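Uncharacterized lipoprotein GfcB (Escherichia coli K12, PDB 2IN5) is of unknown function but, as a membrane lipoprotein of the group 4 capsule protein B family, probably has a part in handling capsule polysaccharide. Local coordinates at residues Gly134-Asn139 / Cys147-Glu152; Gln164-Val169 / Gln178-Leu183. All blocks are in the same frame, centred on the assembly; numbering follows the deposited sequence.

Interaction 1. Residues Gly134-Asn139 / Cys147-Glu152; sequences GLETLN and CNVWQE
Glu136 and Cys147 are joined by two backbone bonds as an antiparallel hydrogen-bonded pair. Cys147 N donates to Glu136 O at 2.8 Å, and Glu136 N returns a more bent bond (143°) to Cys147 O at 3.1 Å. Cys147 O also receives a CA-H...O contact from Leu135 CA, as is common at a non-hydrogen-bonded pair, here Leu135 with Asn148. Further on, Val149 N reaches Gly134 O at 2.7 Å, nearly straight at 170°. Glycine suits position 134 because a CB would be pressed against the preceding carbonyl oxygen at its backbone angles. On the face shared by Glu136, Cys147 and Val149, Val149 CG2 lies 3.4 Å from Glu136 CB, a beta-branched group packing against the aliphatic start of an acid. CG of Glu136 stands anti to the backbone N (chi1 -158°), and the chain runs on extended to its carboxylate, whose OE1 accepts a hydrogen bond from Trp168 NE1. The small thiol of Cys147 is buried, its SG 4.0 Å from Leu138 CD1. The contact lies in the hairpin of strands 120-140 and 143-156, with strand 161-170 alongside the second of these, its Trp168 packing on both Leu138 and Val149.

Interaction 2. Residues Gln164-Val169 / Gln178-Leu183; sequences QNTFWV and QSRQML
Thr166 O takes the backbone N-H of Arg180 at 2.8 Å and is also approached by the CA-H of Ser179. The return bond from Thr166 N to Arg180 O completes this antiparallel hydrogen-bonded pair, and two residues along Trp168 N donates to Gln178 O at 2.9 Å. The indole of Trp168 has a neighbour over each face: Gln178 OE1 sits 3.1 Å above one, nearer the border of the ring than its middle, and Thr166 CG2 lies over the opposite face, likewise off-centre. The extended Gln178 chain, CG anti to its backbone N (chi1 180°), runs beside the indole with its amide plane turned 89° to the ring. Arg180 comes to the edge instead, NH1 lying 3.2 Å from Trp168 CH2, with the guanidinium turned 45° to the indole. An alanine in place of Trp168 would probably open a gap between Gln178 and Thr166 and leave the Glu136 carboxylate without its indole donor. On the other face, the small Ser179 packs against Phe167, its CB 3.6 Å from Phe167 CD1. Gln181 NE2 stands near the plane of the Phe167 ring at its edge, while its amide is held by Gly74 O and Leu76 N. Asn165 OD1 receives a weak bond from the N of selenomethionine Met182 at 3.3 Å, and its ND2 donates to Glu152 OE1. These strands, 161-170 and 176-182, form a hairpin between strands 143-156 and 189-194; Arg75 of strand 75-80 packs on Asn165, Phe167 and Gln181.

From the N terminus, strand 120-140 turns back into strand 143-156, and interaction 1 closes that short loop. The chain then continues through strand 161-170 into strand 176-182, where interaction 2 closes a second hairpin. The two loops follow in series, neither enclosing nor crossing the other. Strands 143-156 and 161-170 are neighbours, which fuses the hairpins into one antiparallel run of four strands. At this seam Asn148 N lies 2.6 Å from Val169 O, probably a hydrogen bond, and Gln151 OE1 is likewise probably bonded to Thr166 OG1. Interaction 1 lies farther from the chain's centre; interaction 2 is more deeply buried and leads on to strand 189-194.

Interaction 1. Residues Gly134-Asn139 / Cys147-Glu152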
ATOM      1  N   GLY A 134       6.636  22.423  26.182  1.00 37.46           N
ATOM      2  CA  GLY A 134       6.875  23.773  25.715  1.00 36.11           C
ATOM      3  C   GLY A 134       7.064  23.990  24.225  1.00 35.91           C
ATOM      4  O   GLY A 134       6.781  23.133  23.388  1.00 35.08           O
ATOM      5  N   LEU A 135       7.554  25.175  23.901  1.00 35.37           N
ATOM      6  CA  LEU A 135       7.797  25.558  22.530  1.00 33.90           C
ATOM      7  C   LEU A 135       9.247  25.267  22.163  1.00 34.62           C
ATOM      8  O   LEU A 135      10.129  25.245  23.023  1.00 34.51           O
ATOM      9  CB  LEU A 135       7.494  27.045  22.372  1.00 32.16           C
ATOM     10  CG  LEU A 135       8.114  27.804  21.200  1.00 32.11           C
ATOM     11  CD1 LEU A 135       7.431  27.445  19.895  1.00 32.85           C
ATOM     12  CD2 LEU A 135       7.992  29.285  21.474  1.00 33.93           C
ATOM     13  N   GLU A 136       9.475  25.002  20.883  1.00 35.85           N
ATOM     14  CA  GLU A 136      10.811  24.748  20.378  1.00 37.10           C
ATOM     15  C   GLU A 136      10.827  24.910  18.876  1.00 36.84           C
ATOM     16  O   GLU A 136       9.894  24.502  18.188  1.00 37.18           O
ATOM     17  CB  GLU A 136      11.302  23.342  20.716  1.00 38.85           C
ATOM     18  CG  GLU A 136      12.828  23.288  20.665  1.00 42.59           C
ATOM     19  CD  GLU A 136      13.418  21.889  20.646  1.00 44.87           C
ATOM     20  OE1 GLU A 136      12.925  20.996  21.383  1.00 44.39           O
ATOM     21  OE2 GLU A 136      14.408  21.692  19.899  1.00 44.35           O
ATOM     22  N   THR A 137      11.890  25.517  18.370  1.00 36.48           N
ATOM     23  CA  THR A 137      12.037  25.714  16.940  1.00 35.27           C
ATOM     24  C   THR A 137      13.122  24.764  16.449  1.00 35.86           C
ATOM     25  O   THR A 137      14.223  24.709  17.009  1.00 35.00           O
ATOM     26  CB  THR A 137      12.447  27.169  16.612  1.00 35.98           C
ATOM     27  OG1 THR A 137      11.393  28.058  17.007  1.00 35.08           O
ATOM     28  CG2 THR A 137      12.717  27.335  15.118  1.00 32.62           C
ATOM     29  N   LEU A 138      12.801  24.015  15.401  1.00 36.01           N
ATOM     30  CA  LEU A 138      13.732  23.059  14.814  1.00 34.38           C
ATOM     31  C   LEU A 138      14.079  23.526  13.419  1.00 35.03           C
ATOM     32  O   LEU A 138      13.258  24.138  12.742  1.00 35.08           O
ATOM     33  CB  LEU A 138      13.086  21.672  14.705  1.00 34.66           C
ATOM     34  CG  LEU A 138      12.587  20.954  15.963  1.00 32.78           C
ATOM     35  CD1 LEU A 138      11.968  19.619  15.580  1.00 29.81           C
ATOM     36  CD2 LEU A 138      13.743  20.752  16.918  1.00 32.58           C
ATOM     37  N   ASN A 139      15.300  23.242  12.987  1.00 36.47           N
ATOM     38  CA  ASN A 139      15.705  23.606  11.645  1.00 37.17           C
ATOM     39  C   ASN A 139      15.769  22.301  10.877  1.00 35.54           C
ATOM     40  O   ASN A 139      16.565  21.421  11.197  1.00 36.54           O
ATOM     41  CB  ASN A 139      17.070  24.286  11.641  1.00 41.34           C
ATOM     42  CG  ASN A 139      17.501  24.685  10.247  1.00 42.87           C
ATOM     43  OD1 ASN A 139      18.131  23.908   9.520  1.00 44.21           O
ATOM     44  ND2 ASN A 139      17.125  25.894   9.849  1.00 43.25           N
ATOM     45  N   CYS A 147       7.408  24.336  16.899  1.00 31.71           N
ATOM     46  CA  CYS A 147       6.761  23.105  17.323  1.00 30.34           C
ATOM     47  C   CYS A 147       6.333  23.119  18.759  1.00 28.53           C
ATOM     48  O   CYS A 147       6.990  23.727  19.595  1.00 28.64           O
ATOM     49  CB  CYS A 147       7.715  21.906  17.193  1.00 30.45           C
ATOM     50  SG  CYS A 147       8.450  21.617  15.581  1.00 33.46           S
ATOM     51  N   ASN A 148       5.231  22.433  19.043  1.00 27.51           N
ATOM     52  CA  ASN A 148       4.791  22.273  20.417  1.00 27.46           C
ATOM     53  C   ASN A 148       5.514  20.979  20.769  1.00 27.31           C
ATOM     54  O   ASN A 148       5.384  19.983  20.060  1.00 26.01           O
ATOM     55  CB  ASN A 148       3.283  22.026  20.525  1.00 27.39           C
ATOM     56  CG  ASN A 148       2.460  23.236  20.150  1.00 29.99           C
ATOM     57  OD1 ASN A 148       2.836  24.377  20.434  1.00 30.47           O
ATOM     58  ND2 ASN A 148       1.316  22.995  19.522  1.00 29.06           N
ATOM     59  N   VAL A 149       6.287  20.991  21.844  1.00 28.42           N
ATOM     60  CA  VAL A 149       7.013  19.798  22.243  1.00 30.37           C
ATOM     61  C   VAL A 149       6.189  18.976  23.222  1.00 31.09           C
ATOM     62  O   VAL A 149       5.883  19.430  24.320  1.00 31.36           O
ATOM     63  CB  VAL A 149       8.360  20.151  22.908  1.00 30.81           C
ATOM     64  CG1 VAL A 149       9.088  18.876  23.300  1.00 31.12           C
ATOM     65  CG2 VAL A 149       9.210  20.981  21.957  1.00 29.60           C
ATOM     66  N   TRP A 150       5.824  17.766  22.818  1.00 32.13           N
ATOM     67  CA  TRP A 150       5.046  16.886  23.675  1.00 29.22           C
ATOM     68  C   TRP A 150       5.888  15.712  24.157  1.00 28.98           C
ATOM     69  O   TRP A 150       6.501  15.014  23.359  1.00 28.59           O
ATOM     70  CB  TRP A 150       3.838  16.362  22.918  1.00 28.66           C
ATOM     71  CG  TRP A 150       2.737  17.351  22.776  1.00 26.45           C
ATOM     72  CD1 TRP A 150       2.380  18.038  21.650  1.00 26.55           C
ATOM     73  CD2 TRP A 150       1.805  17.724  23.787  1.00 25.32           C
ATOM     74  NE1 TRP A 150       1.273  18.813  21.897  1.00 23.71           N
ATOM     75  CE2 TRP A 150       0.898  18.638  23.203  1.00 25.10           C
ATOM     76  CE3 TRP A 150       1.645  17.373  25.134  1.00 24.29           C
ATOM     77  CZ2 TRP A 150      -0.157  19.202  23.920  1.00 25.27           C
ATOM     78  CZ3 TRP A 150       0.601  17.935  25.845  1.00 28.44           C
ATOM     79  CH2 TRP A 150      -0.292  18.841  25.234  1.00 25.17           C
ATOM     80  N   GLN A 151       5.914  15.514  25.469  1.00 30.72           N
ATOM     81  CA  GLN A 151       6.655  14.423  26.087  1.00 32.05           C
ATOM     82  C   GLN A 151       5.687  13.343  26.553  1.00 33.18           C
ATOM     83  O   GLN A 151       4.903  13.572  27.473  1.00 36.15           O
ATOM     84  CB  GLN A 151       7.424  14.933  27.296  1.00 33.38           C
ATOM     85  CG  GLN A 151       8.467  15.959  26.947  1.00 39.54           C
ATOM     86  CD  GLN A 151       9.801  15.333  26.651  1.00 42.25           C
ATOM     87  OE1 GLN A 151       9.875  14.240  26.088  1.00 42.38           O
ATOM     88  NE2 GLN A 151      10.876  16.031  27.014  1.00 43.27           N
ATOM     89  N   GLU A 152       5.750  12.170  25.928  1.00 32.49           N
ATOM     90  CA  GLU A 152       4.885  11.051  26.280  1.00 33.04           C
ATOM     91  C   GLU A 152       5.565  10.111  27.269  1.00 35.50           C
ATOM     92  O   GLU A 152       6.540   9.425  26.931  1.00 36.01           O
ATOM     93  CB  GLU A 152       4.492  10.274  25.019  1.00 32.17           C
ATOM     94  CG  GLU A 152       3.725   8.980  25.275  1.00 31.86           C
ATOM     95  CD  GLU A 152       3.405   8.216  23.992  1.00 34.35           C
ATOM     96  OE1 GLU A 152       4.347   7.907  23.228  1.00 33.24           O
ATOM     97  OE2 GLU A 152       2.212   7.913  23.742  1.00 32.26           O
TER

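Interaction 2. Residues Gln164-Val169 / Gln178-Leu183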
ATOM      1  N   GLN A 164      10.436   7.458  27.983  1.00 35.42           N
ATOM      2  CA  GLN A 164       9.806   8.672  27.469  1.00 32.63           C
ATOM      3  C   GLN A 164       9.998   8.834  25.968  1.00 29.71           C
ATOM      4  O   GLN A 164      11.093   8.640  25.462  1.00 30.38           O
ATOM      5  CB  GLN A 164      10.392   9.895  28.186  1.00 34.40           C
ATOM      6  CG  GLN A 164      10.101  11.237  27.504  1.00 36.12           C
ATOM      7  CD  GLN A 164      10.888  12.386  28.120  1.00 37.94           C
ATOM      8  OE1 GLN A 164      10.445  13.015  29.083  1.00 36.11           O
ATOM      9  NE2 GLN A 164      12.077  12.650  27.575  1.00 38.18           N
ATOM     10  N   ASN A 165       8.918   9.155  25.261  1.00 29.63           N
ATOM     11  CA  ASN A 165       8.984   9.409  23.824  1.00 28.33           C
ATOM     12  C   ASN A 165       8.767  10.904  23.689  1.00 29.10           C
ATOM     13  O   ASN A 165       8.162  11.524  24.561  1.00 28.08           O
ATOM     14  CB  ASN A 165       7.867   8.707  23.049  1.00 30.01           C
ATOM     15  CG  ASN A 165       7.914   7.195  23.168  1.00 30.81           C
ATOM     16  OD1 ASN A 165       8.964   6.573  22.995  1.00 32.84           O
ATOM     17  ND2 ASN A 165       6.765   6.592  23.446  1.00 30.40           N
ATOM     18  N   THR A 166       9.241  11.487  22.597  1.00 29.77           N
ATOM     19  CA  THR A 166       9.073  12.917  22.383  1.00 28.72           C
ATOM     20  C   THR A 166       8.565  13.153  20.970  1.00 27.91           C
ATOM     21  O   THR A 166       9.010  12.505  20.027  1.00 27.15           O
ATOM     22  CB  THR A 166      10.406  13.667  22.599  1.00 30.79           C
ATOM     23  OG1 THR A 166      10.935  13.336  23.890  1.00 31.70           O
ATOM     24  CG2 THR A 166      10.191  15.175  22.537  1.00 31.97           C
ATOM     25  N   PHE A 167       7.615  14.075  20.832  1.00 27.47           N
ATOM     26  CA  PHE A 167       7.033  14.394  19.533  1.00 27.28           C
ATOM     27  C   PHE A 167       7.015  15.905  19.313  1.00 27.55           C
ATOM     28  O   PHE A 167       6.436  16.644  20.105  1.00 28.26           O
ATOM     29  CB  PHE A 167       5.600  13.848  19.457  1.00 27.55           C
ATOM     30  CG  PHE A 167       5.506  12.359  19.634  1.00 27.66           C
ATOM     31  CD1 PHE A 167       5.737  11.500  18.563  1.00 28.78           C
ATOM     32  CD2 PHE A 167       5.236  11.812  20.886  1.00 27.69           C
ATOM     33  CE1 PHE A 167       5.705  10.115  18.736  1.00 28.52           C
ATOM     34  CE2 PHE A 167       5.203  10.435  21.070  1.00 26.89           C
ATOM     35  CZ  PHE A 167       5.438   9.580  19.990  1.00 27.00           C
ATOM     36  N   TRP A 168       7.658  16.352  18.239  1.00 28.11           N
ATOM     37  CA  TRP A 168       7.713  17.770  17.882  1.00 26.74           C
ATOM     38  C   TRP A 168       6.616  18.077  16.880  1.00 26.91           C
ATOM     39  O   TRP A 168       6.707  17.693  15.711  1.00 27.58           O
ATOM     40  CB  TRP A 168       9.063  18.093  17.275  1.00 25.54           C
ATOM     41  CG  TRP A 168      10.131  18.170  18.294  1.00 28.03           C
ATOM     42  CD1 TRP A 168      10.539  19.282  18.965  1.00 26.18           C
ATOM     43  CD2 TRP A 168      10.938  17.087  18.774  1.00 28.98           C
ATOM     44  NE1 TRP A 168      11.556  18.963  19.835  1.00 28.32           N
ATOM     45  CE2 TRP A 168      11.823  17.622  19.734  1.00 29.28           C
ATOM     46  CE3 TRP A 168      11.002  15.715  18.482  1.00 31.05           C
ATOM     47  CZ2 TRP A 168      12.764  16.835  20.405  1.00 29.60           C
ATOM     48  CZ3 TRP A 168      11.944  14.930  19.153  1.00 28.53           C
ATOM     49  CH2 TRP A 168      12.811  15.495  20.101  1.00 28.52           C
ATOM     50  N   VAL A 169       5.593  18.792  17.342  1.00 25.42           N
ATOM     51  CA  VAL A 169       4.430  19.118  16.517  1.00 25.50           C
ATOM     52  C   VAL A 169       4.384  20.540  15.966  1.00 25.73           C
ATOM     53  O   VAL A 169       4.636  21.499  16.685  1.00 27.38           O
ATOM     54  CB  VAL A 169       3.122  18.901  17.322  1.00 23.63           C
ATOM     55  CG1 VAL A 169       1.915  19.116  16.430  1.00 22.50           C
ATOM     56  CG2 VAL A 169       3.118  17.514  17.937  1.00 25.17           C
ATOM     57  N   GLN A 178       9.132  15.746  13.851  1.00 24.75           N
ATOM     58  CA  GLN A 178      10.222  14.962  14.411  1.00 26.79           C
ATOM     59  C   GLN A 178       9.659  14.136  15.551  1.00 26.82           C
ATOM     60  O   GLN A 178       8.763  14.579  16.256  1.00 26.59           O
ATOM     61  CB  GLN A 178      11.344  15.870  14.931  1.00 25.14           C
ATOM     62  CG  GLN A 178      12.493  15.088  15.531  1.00 29.21           C
ATOM     63  CD  GLN A 178      13.700  15.940  15.873  1.00 32.27           C
ATOM     64  OE1 GLN A 178      13.847  16.408  17.003  1.00 33.56           O
ATOM     65  NE2 GLN A 178      14.569  16.155  14.892  1.00 32.11           N
ATOM     66  N   SER A 179      10.174  12.931  15.727  1.00 29.50           N
ATOM     67  CA  SER A 179       9.686  12.083  16.801  1.00 30.40           C
ATOM     68  C   SER A 179      10.773  11.154  17.316  1.00 29.86           C
ATOM     69  O   SER A 179      11.659  10.759  16.564  1.00 29.07           O
ATOM     70  CB  SER A 179       8.509  11.247  16.302  1.00 30.73           C
ATOM     71  OG  SER A 179       8.940  10.340  15.304  1.00 31.98           O
ATOM     72  N   ARG A 180      10.717  10.840  18.605  1.00 29.61           N
ATOM     73  CA  ARG A 180      11.657   9.909  19.208  1.00 32.13           C
ATOM     74  C   ARG A 180      10.804   8.919  19.990  1.00 31.72           C
ATOM     75  O   ARG A 180      10.057   9.319  20.886  1.00 31.77           O
ATOM     76  CB  ARG A 180      12.621  10.604  20.172  1.00 35.19           C
ATOM     77  CG  ARG A 180      13.388  11.784  19.581  1.00 41.22           C
ATOM     78  CD  ARG A 180      14.847  11.769  20.013  1.00 44.05           C
ATOM     79  NE  ARG A 180      15.004  11.455  21.430  1.00 50.11           N
ATOM     80  CZ  ARG A 180      14.696  12.276  22.432  1.00 52.80           C
ATOM     81  NH1 ARG A 180      14.208  13.486  22.186  1.00 54.72           N
ATOM     82  NH2 ARG A 180      14.871  11.879  23.688  1.00 51.91           N
ATOM     83  N   GLN A 181      10.911   7.635  19.652  1.00 29.35           N
ATOM     84  CA  GLN A 181      10.133   6.597  20.330  1.00 29.68           C
ATOM     85  C   GLN A 181      10.807   5.237  20.273  1.00 30.30           C
ATOM     86  O   GLN A 181      11.785   5.055  19.569  1.00 30.45           O
ATOM     87  CB  GLN A 181       8.737   6.496  19.703  1.00 27.22           C
ATOM     88  CG  GLN A 181       8.731   6.010  18.264  1.00 25.15           C
ATOM     89  CD  GLN A 181       7.461   6.397  17.526  1.00 25.53           C
ATOM     90  OE1 GLN A 181       6.348   6.013  17.908  1.00 24.31           O
ATOM     91  NE2 GLN A 181       7.620   7.173  16.464  1.00 21.77           N
HETATM   92  N   MSE A 182      10.268   4.280  21.018  1.00 33.81           N
HETATM   93  CA  MSE A 182      10.803   2.924  21.037  1.00 34.40           C
HETATM   94  C   MSE A 182      10.059   2.082  20.024  1.00 34.06           C
HETATM   95  O   MSE A 182       8.900   2.354  19.709  1.00 35.60           O
HETATM   96  CB  MSE A 182      10.632   2.302  22.423  1.00 36.43           C
HETATM   97  CG  MSE A 182      11.424   2.992  23.499  1.00 40.99           C
HETATM   98 SE   MSE A 182      13.327   2.830  23.222  1.00 51.02          SE
HETATM   99  CE  MSE A 182      13.922   3.117  25.029  1.00 41.90           C
ATOM    100  N   LEU A 183      10.716   1.052  19.508  1.00 32.62           N
ATOM    101  CA  LEU A 183      10.060   0.190  18.541  1.00 31.48           C
ATOM    102  C   LEU A 183       9.292  -0.902  19.291  1.00 30.78           C
ATOM    103  O   LEU A 183       8.284  -1.415  18.813  1.00 30.10           O
ATOM    104  CB  LEU A 183      11.101  -0.401  17.588  1.00 30.03           C
ATOM    105  CG  LEU A 183      10.633  -1.369  16.511  1.00 29.51           C
ATOM    106  CD1 LEU A 183      11.611  -1.348  15.357  1.00 26.70           C
ATOM    107  CD2 LEU A 183      10.515  -2.780  17.111  1.00 30.24           C
TER
HETATM  108  O   HOH W   1       7.147   4.057  21.771  1.00 28.42           O